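Local coordinates for protein glycosyl hydrolase, BNR repeat (Ralstonia eutropha, PDB 3B7F) that is a putative glycosyl hydrolase with BNR repeats, built as a seven-bladed beta-propeller, and probably has hydrolase activity, at residues L25-I30 with S380-I385; P122-E127 with R187-L192. One frame throughout, in Å; residues are numbered along the deposited sequence.

Contact 1 (L25-I30 with S380-I385)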
# COMPACT_ATOMS: atom_id res chain seq x y z
N LEU A 25 14.70 4.28 -0.92
CA LEU A 25 13.31 4.31 -1.39
C LEU A 25 13.32 3.48 -2.65
O LEU A 25 14.18 3.65 -3.47
CB LEU A 25 12.82 5.73 -1.68
CG LEU A 25 12.86 6.76 -0.55
CD1 LEU A 25 12.43 8.09 -1.11
CD2 LEU A 25 12.00 6.34 0.68
N LEU A 26 12.36 2.57 -2.77
CA LEU A 26 12.21 1.63 -3.87
C LEU A 26 11.02 2.15 -4.64
O LEU A 26 9.90 2.09 -4.12
CB LEU A 26 11.92 0.23 -3.32
CG LEU A 26 12.73 -0.25 -2.11
CD1 LEU A 26 12.27 -1.71 -1.73
CD2 LEU A 26 14.22 -0.18 -2.38
N VAL A 27 11.26 2.63 -5.88
CA VAL A 27 10.29 3.34 -6.65
C VAL A 27 9.84 2.55 -7.88
O VAL A 27 10.64 2.33 -8.80
CB VAL A 27 10.86 4.71 -7.14
CG1 VAL A 27 9.78 5.51 -7.86
CG2 VAL A 27 11.46 5.51 -5.97
N ALA A 28 8.57 2.17 -7.89
CA ALA A 28 7.96 1.40 -8.97
C ALA A 28 7.24 2.35 -9.89
O ALA A 28 6.42 3.15 -9.42
CB ALA A 28 6.98 0.36 -8.39
N THR A 29 7.55 2.29 -11.19
CA THR A 29 6.88 3.13 -12.17
C THR A 29 6.41 2.30 -13.34
O THR A 29 6.82 1.14 -13.53
CB THR A 29 7.79 4.28 -12.73
OG1 THR A 29 8.58 3.79 -13.81
CG2 THR A 29 8.67 4.90 -11.64
N ILE A 30 5.57 2.94 -14.14
CA ILE A 30 5.01 2.36 -15.33
C ILE A 30 6.07 1.91 -16.37
O ILE A 30 5.74 1.07 -17.22
CB ILE A 30 4.00 3.34 -15.96
CG1 ILE A 30 3.03 2.62 -16.92
CG2 ILE A 30 4.76 4.53 -16.63
CD1 ILE A 30 1.76 3.46 -17.28
N SER A 380 12.66 14.14 -9.91
CA SER A 380 11.63 14.60 -10.82
C SER A 380 11.85 13.95 -12.21
O SER A 380 12.86 13.31 -12.48
CB SER A 380 11.63 16.14 -10.94
OG SER A 380 12.79 16.58 -11.60
N HIS A 381 10.85 14.11 -13.06
CA HIS A 381 10.87 13.57 -14.43
C HIS A 381 11.04 12.03 -14.56
O HIS A 381 11.61 11.54 -15.55
CB HIS A 381 11.88 14.33 -15.28
CG HIS A 381 11.61 15.80 -15.35
ND1 HIS A 381 12.39 16.73 -14.72
CD2 HIS A 381 10.66 16.49 -16.01
CE1 HIS A 381 11.94 17.94 -14.99
NE2 HIS A 381 10.89 17.82 -15.78
N LEU A 382 10.55 11.29 -13.57
CA LEU A 382 10.51 9.85 -13.63
C LEU A 382 9.21 9.50 -14.31
O LEU A 382 8.32 10.38 -14.43
CB LEU A 382 10.52 9.19 -12.26
CG LEU A 382 11.81 9.36 -11.45
CD1 LEU A 382 11.60 8.73 -10.13
CD2 LEU A 382 13.01 8.74 -12.20
N PRO A 383 9.09 8.25 -14.80
CA PRO A 383 7.80 7.87 -15.35
C PRO A 383 6.75 7.79 -14.25
O PRO A 383 7.10 7.79 -13.09
CB PRO A 383 8.08 6.50 -15.95
CG PRO A 383 9.59 6.52 -16.22
CD PRO A 383 10.08 7.18 -15.00
N HIS A 384 5.49 7.75 -14.65
CA HIS A 384 4.32 7.61 -13.77
C HIS A 384 4.58 6.66 -12.59
O HIS A 384 4.75 5.47 -12.79
CB HIS A 384 3.17 7.11 -14.68
CG HIS A 384 1.85 6.89 -14.00
ND1 HIS A 384 0.73 7.63 -14.33
CD2 HIS A 384 1.44 5.98 -13.07
CE1 HIS A 384 -0.30 7.20 -13.61
NE2 HIS A 384 0.11 6.21 -12.83
N ILE A 385 4.56 7.18 -11.35
CA ILE A 385 4.86 6.40 -10.15
C ILE A 385 3.63 5.67 -9.54
O ILE A 385 2.61 6.29 -9.20
CB ILE A 385 5.57 7.28 -9.06
CG1 ILE A 385 6.89 7.88 -9.59
CG2 ILE A 385 5.83 6.48 -7.78
CD1 ILE A 385 7.43 9.18 -8.79
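T29 lies obliquely across the ring of P383, its OG1 3.5 Å from P383 CB. OG1 sits between the backbone N and the carbonyl carbon of its own residue (chi1 85°), where hydrogen bonds with K31 N and G32 O also hold it at the turn into strand 32-38. CG2, anti to the carbonyl carbon, turns to I385 CG1 at 4.0 Å and also lies beside the carbonyl of P383. T29 and I385 form an antiparallel non-hydrogen-bonded pair, CA to CA 4.3 Å, with both side chains on the same face of the sheet. The carbonyl of H384 joins the two segments just beyond the T29-I385 pair. Its O accepts from I30 N at 3.0 Å, with an N-H...O angle of 160°, and also receives a CA-H...O contact from T29 CA at 3.2 Å. Beside this bond, I30 CG2 rests on H384 CB at 3.6 Å, while NE2 of the imidazole is hydrogen-bonded to K342 NZ. Further back along the strand, V27 CG1, anti to its backbone N, reaches I385 CG2 at 4.1 Å and L382 CD1 at 4.3 Å. W34 of strand 32-38 adds its side chain to this apolar layer, touching T29, L382 and P383. Strand 24-29, from near the N-terminus, thus pairs with strand 385-391, from the C-terminus, as the last innermost strand enters its sheet: the "velcro" closure characteristic of beta-propellers, in which both ends of the chain complete a single blade.

Contact 2 (P122-E127 with R187-L192); sequences PGHASE and RDPKHL
A CH-pi contact of H124 with P189 joins the loops that follow the first strands of two successive propeller blades. P189 CD stands 3.7 Å from the centroid of the H124 ring, only 3° off its normal, so the proline presents a methylene squarely over the imidazole face. Beside the ring, the CB atoms of H124 and P189 approach to 3.7 Å. The imidazole is held at both nitrogens: ND1 hydrogen-bonds S126 OG at 2.9 Å and accepts from S126 N at 3.2 Å, the latter 35° out of the ring plane, while NE2 is hydrogen-bonded to P186 O on the proline's own loop. These bonds would fix the rotation of the ring under P189. E127 comes to the proline at about a right angle, its OE2 3.8 Å from P189 CB. Each loop is folded on itself before it meets the other. H124 to E127 make a type I turn, closed by E127 N on H124 O; D188 to H191 make another, reinforced by an Asx turn in which K190 N meets D188 OD1 at 3.0 Å from above the carboxylate plane. The contact is at the surface, and R187 is anchored beside it by a salt bridge to D185. One loop links strands 116-122 and 131-136, the other strands 178-184 and 192-197, and V184 at the end of strand 178-184 touches H124.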
# COMPACT_ATOMS: atom_id res chain seq x y z
N PRO A 122 5.55 -9.30 3.02
CA PRO A 122 6.38 -10.33 3.58
C PRO A 122 5.67 -10.91 4.81
O PRO A 122 4.96 -10.19 5.55
CB PRO A 122 7.67 -9.59 3.95
CG PRO A 122 7.34 -8.17 3.99
CD PRO A 122 5.98 -7.96 3.47
N GLY A 123 5.83 -12.21 5.01
CA GLY A 123 5.22 -12.88 6.13
C GLY A 123 5.78 -12.57 7.49
O GLY A 123 6.61 -11.69 7.66
N HIS A 124 5.30 -13.36 8.45
CA HIS A 124 5.64 -13.28 9.85
C HIS A 124 7.11 -13.62 10.09
O HIS A 124 7.71 -14.37 9.33
CB HIS A 124 4.72 -14.25 10.62
CG HIS A 124 4.70 -14.03 12.10
ND1 HIS A 124 5.46 -14.76 12.97
CD2 HIS A 124 4.00 -13.15 12.86
CE1 HIS A 124 5.26 -14.33 14.20
NE2 HIS A 124 4.37 -13.36 14.16
N ALA A 125 7.67 -13.05 11.17
CA ALA A 125 9.07 -13.21 11.59
C ALA A 125 9.49 -14.67 11.76
O ALA A 125 10.62 -15.06 11.43
CB ALA A 125 9.31 -12.41 12.91
N SER A 126 8.55 -15.47 12.27
CA SER A 126 8.75 -16.89 12.53
C SER A 126 8.65 -17.75 11.28
O SER A 126 8.86 -18.96 11.39
CB SER A 126 7.70 -17.38 13.51
OG SER A 126 6.44 -17.50 12.86
N GLU A 127 8.31 -17.19 10.12
CA GLU A 127 8.20 -17.99 8.89
C GLU A 127 9.03 -17.37 7.78
O GLU A 127 8.48 -16.99 6.75
CB GLU A 127 6.72 -18.13 8.50
CG GLU A 127 5.87 -18.81 9.58
CD GLU A 127 4.44 -19.02 9.16
OE1 GLU A 127 4.02 -18.50 8.11
OE2 GLU A 127 3.73 -19.73 9.90
N ARG A 187 1.74 -10.47 15.89
CA ARG A 187 1.53 -11.36 17.00
C ARG A 187 1.11 -12.77 16.61
O ARG A 187 1.20 -13.65 17.45
CB ARG A 187 0.41 -10.82 17.88
CG ARG A 187 0.67 -9.47 18.48
CD ARG A 187 -0.59 -8.92 19.05
NE ARG A 187 -1.58 -8.63 18.01
CZ ARG A 187 -2.77 -8.08 18.23
NH1 ARG A 187 -3.14 -7.69 19.45
NH2 ARG A 187 -3.58 -7.88 17.21
N ASP A 188 0.67 -13.00 15.37
CA ASP A 188 0.15 -14.30 14.97
C ASP A 188 0.10 -14.46 13.45
O ASP A 188 -0.72 -13.80 12.82
CB ASP A 188 -1.27 -14.44 15.55
CG ASP A 188 -1.94 -15.77 15.22
OD1 ASP A 188 -1.29 -16.66 14.63
OD2 ASP A 188 -3.14 -15.93 15.58
N PRO A 189 0.91 -15.38 12.86
CA PRO A 189 0.89 -15.57 11.39
C PRO A 189 -0.46 -16.02 10.79
O PRO A 189 -0.66 -15.88 9.57
CB PRO A 189 1.93 -16.67 11.15
CG PRO A 189 2.13 -17.33 12.43
CD PRO A 189 1.89 -16.29 13.49
N LYS A 190 -1.33 -16.59 11.63
CA LYS A 190 -2.65 -17.04 11.23
C LYS A 190 -3.67 -15.90 11.05
O LYS A 190 -4.67 -16.09 10.35
CB LYS A 190 -3.21 -18.05 12.26
CG LYS A 190 -2.40 -19.35 12.47
CD LYS A 190 -3.03 -20.20 13.60
CE LYS A 190 -2.28 -21.53 13.86
N HIS A 191 -3.43 -14.74 11.68
CA HIS A 191 -4.34 -13.61 11.62
C HIS A 191 -3.94 -12.67 10.46
O HIS A 191 -2.92 -11.96 10.51
CB HIS A 191 -4.37 -12.91 12.96
CG HIS A 191 -5.39 -11.80 13.05
ND1 HIS A 191 -5.15 -10.65 13.76
CD2 HIS A 191 -6.62 -11.66 12.52
CE1 HIS A 191 -6.20 -9.87 13.69
NE2 HIS A 191 -7.11 -10.45 12.94
N LEU A 192 -4.79 -12.70 9.42
CA LEU A 192 -4.58 -11.97 8.19
C LEU A 192 -5.73 -11.06 7.88
O LEU A 192 -6.87 -11.39 8.20
CB LEU A 192 -4.48 -12.97 7.03
CG LEU A 192 -3.44 -14.09 7.12
CD1 LEU A 192 -3.51 -14.98 5.89
CD2 LEU A 192 -2.02 -13.50 7.33

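Overall arrangement
Contacts 1 and 2 lie on opposite sides of the chain's centre, their centres 30 Å apart and their nearest atoms about 10 Å apart, and they share no sheet. Contact 1 lies where the link from strand 376-379 enters the blade made of strands 385-391, 24-29, 32-38 and 45-51. Contact 2 bridges two blades, those beginning with strands 116-122 and 178-184, through their loops. Along the chain contact 2 is nested inside the loop closed by contact 1, which spans nearly the whole modelled chain. Contact 1 therefore belongs to the closure of the propeller ring by strand pairing between the termini, whereas contact 2 joins the loops of two consecutive blades.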